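Local coordinates for protein probable branched-chain-amino-acid aminotransferase (Thermotoga maritima MSB8, PDB 3CSW) that probably catalyses the pyridoxal-phosphate-dependent transfer of amino groups between leucine, isoleucine or valine and 2-oxoglutarate in branched-chain amino acid biosynthesis, at residues A[188-193]-A[206-211]. Sequence-based numbering, arbitrary orientation.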
loop_
_atom_site.group_PDB
_atom_site.type_symbol
_atom_site.label_atom_id
_atom_site.label_comp_id
_atom_site.label_asym_id
_atom_site.label_seq_id
_atom_site.Cartn_x
_atom_site.Cartn_y
_atom_site.Cartn_z
ATOM N N GLY A 188 0.997 -4.265 -32.622
ATOM C CA GLY A 188 1.570 -3.126 -33.307
ATOM C C GLY A 188 1.700 -1.818 -32.542
ATOM O O GLY A 188 2.221 -0.851 -33.105
ATOM N N LYS A 189 1.223 -1.763 -31.291
ATOM C CA LYS A 189 1.365 -0.560 -30.461
ATOM C C LYS A 189 2.596 -0.661 -29.548
ATOM O O LYS A 189 2.815 -1.704 -28.921
ATOM C CB LYS A 189 0.132 -0.350 -29.583
ATOM C CG LYS A 189 -1.198 -0.211 -30.320
ATOM C CD LYS A 189 -2.348 -0.123 -29.311
ATOM N N LEU A 190 3.378 0.421 -29.473
ATOM C CA LEU A 190 4.506 0.517 -28.558
ATOM C C LEU A 190 3.972 1.068 -27.209
ATOM O O LEU A 190 3.375 2.139 -27.161
ATOM C CB LEU A 190 5.619 1.419 -29.129
ATOM C CG LEU A 190 6.889 1.528 -28.272
ATOM C CD1 LEU A 190 7.571 0.192 -28.173
ATOM C CD2 LEU A 190 7.842 2.590 -28.790
ATOM N N ILE A 191 4.174 0.300 -26.134
ATOM C CA ILE A 191 3.617 0.586 -24.815
ATOM C C ILE A 191 4.757 0.664 -23.792
ATOM O O ILE A 191 5.658 -0.163 -23.803
ATOM C CB ILE A 191 2.584 -0.511 -24.398
ATOM C CG1 ILE A 191 1.429 -0.599 -25.413
ATOM C CG2 ILE A 191 2.067 -0.255 -22.985
ATOM C CD1 ILE A 191 0.722 -1.938 -25.407
ATOM N N THR A 192 4.741 1.699 -22.950
ATOM C CA THR A 192 5.763 1.901 -21.935
ATOM C C THR A 192 5.140 2.501 -20.663
ATOM O O THR A 192 4.190 3.299 -20.743
ATOM C CB THR A 192 6.940 2.779 -22.455
ATOM O OG1 THR A 192 8.102 2.601 -21.630
ATOM C CG2 THR A 192 6.576 4.241 -22.519
ATOM N N PRO A 193 5.642 2.079 -19.477
ATOM C CA PRO A 193 5.174 2.715 -18.249
ATOM C C PRO A 193 5.247 4.256 -18.262
ATOM O O PRO A 193 6.266 4.844 -18.651
ATOM C CB PRO A 193 6.094 2.118 -17.175
ATOM C CG PRO A 193 6.392 0.717 -17.709
ATOM C CD PRO A 193 6.563 0.961 -19.197
ATOM N N GLU A 206 12.909 8.620 -23.734
ATOM C CA GLU A 206 12.359 9.817 -24.323
ATOM C C GLU A 206 12.606 9.844 -25.830
ATOM O O GLU A 206 11.675 10.077 -26.598
ATOM C CB GLU A 206 13.019 11.012 -23.621
ATOM C CG GLU A 206 12.745 12.425 -24.101
ATOM C CD GLU A 206 13.816 13.388 -23.499
ATOM O OE1 GLU A 206 13.853 13.605 -22.254
ATOM O OE2 GLU A 206 14.669 13.861 -24.271
ATOM N N ASN A 207 13.855 9.594 -26.236
ATOM C CA ASN A 207 14.247 9.547 -27.646
ATOM C C ASN A 207 13.549 8.467 -28.446
ATOM O O ASN A 207 13.189 8.694 -29.612
ATOM C CB ASN A 207 15.761 9.394 -27.784
ATOM C CG ASN A 207 16.489 10.725 -27.673
ATOM O OD1 ASN A 207 16.306 11.617 -28.503
ATOM N ND2 ASN A 207 17.342 10.846 -26.677
ATOM N N VAL A 208 13.351 7.300 -27.823
ATOM C CA VAL A 208 12.663 6.181 -28.471
ATOM C C VAL A 208 11.186 6.513 -28.697
ATOM O O VAL A 208 10.653 6.173 -29.738
ATOM C CB VAL A 208 12.847 4.862 -27.677
ATOM C CG1 VAL A 208 11.925 3.742 -28.196
ATOM C CG2 VAL A 208 14.339 4.438 -27.734
ATOM N N ILE A 209 10.546 7.189 -27.741
ATOM C CA ILE A 209 9.141 7.626 -27.887
ATOM C C ILE A 209 9.001 8.579 -29.085
ATOM O O ILE A 209 8.089 8.427 -29.935
ATOM C CB ILE A 209 8.590 8.263 -26.569
ATOM C CG1 ILE A 209 8.440 7.180 -25.496
ATOM C CG2 ILE A 209 7.220 8.954 -26.790
ATOM C CD1 ILE A 209 8.187 7.695 -24.091
ATOM N N LYS A 210 9.930 9.533 -29.184
ATOM C CA LYS A 210 9.961 10.459 -30.318
ATOM C C LYS A 210 10.255 9.755 -31.636
ATOM O O LYS A 210 9.680 10.099 -32.670
ATOM C CB LYS A 210 10.981 11.576 -30.075
ATOM C CG LYS A 210 10.617 12.428 -28.890
ATOM C CD LYS A 210 11.503 13.647 -28.759
ATOM C CE LYS A 210 11.392 14.225 -27.336
ATOM N NZ LYS A 210 11.511 15.703 -27.289
ATOM N N LEU A 211 11.173 8.802 -31.615
ATOM C CA LEU A 211 11.476 8.014 -32.809
ATOM C C LEU A 211 10.258 7.208 -33.231
ATOM O O LEU A 211 9.936 7.139 -34.424
ATOM C CB LEU A 211 12.658 7.073 -32.570
ATOM C CG LEU A 211 13.008 6.067 -33.666
ATOM C CD1 LEU A 211 13.418 6.768 -34.948
ATOM C CD2 LEU A 211 14.106 5.151 -33.177
#
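Neither a ring nor an amide group supplies a face or an edge where Leu190 and Thr192 meet Val208 and Ile209; the closest approaches are between methyl groups, borne by two residues of the strand and two of the helix. Leu190 has CG anti to its backbone N (chi1 -177°), and its CD2 continues the extended chain, carrying that methyl outward to lie 4.3 Å from CG1 of Val208. One strand repeat further on, Thr192 offers CG2, which approaches CD1 of Ile209 at 4.1 Å, the two side chains crossing at about a right angle. The CB of Ile209 points to one side rather than at the strand, yet its extended CG1-CD1 arm (chi2 168°) brings the terminal methyl closer. The threonine is thus divided between two tasks: its hydroxyl is hydrogen-bonded to the carbonyl O of Val182, while its methyl meets the helix. With only 118 Å² buried in total, these are light touches, but all four residues are buried. The example illustrates beta-alpha-beta packing: strand 189-193 leads through helix 203-214 to strand 219-222, its parallel neighbour in the sheet, and the helix packs on the sheet. Strand 181-186 adds Phe183 and Val185 beside Leu190, Glu221 of strand 219-222 touches both Thr192 and Ile209, and helix 262-276 brings Phe271 against Val208.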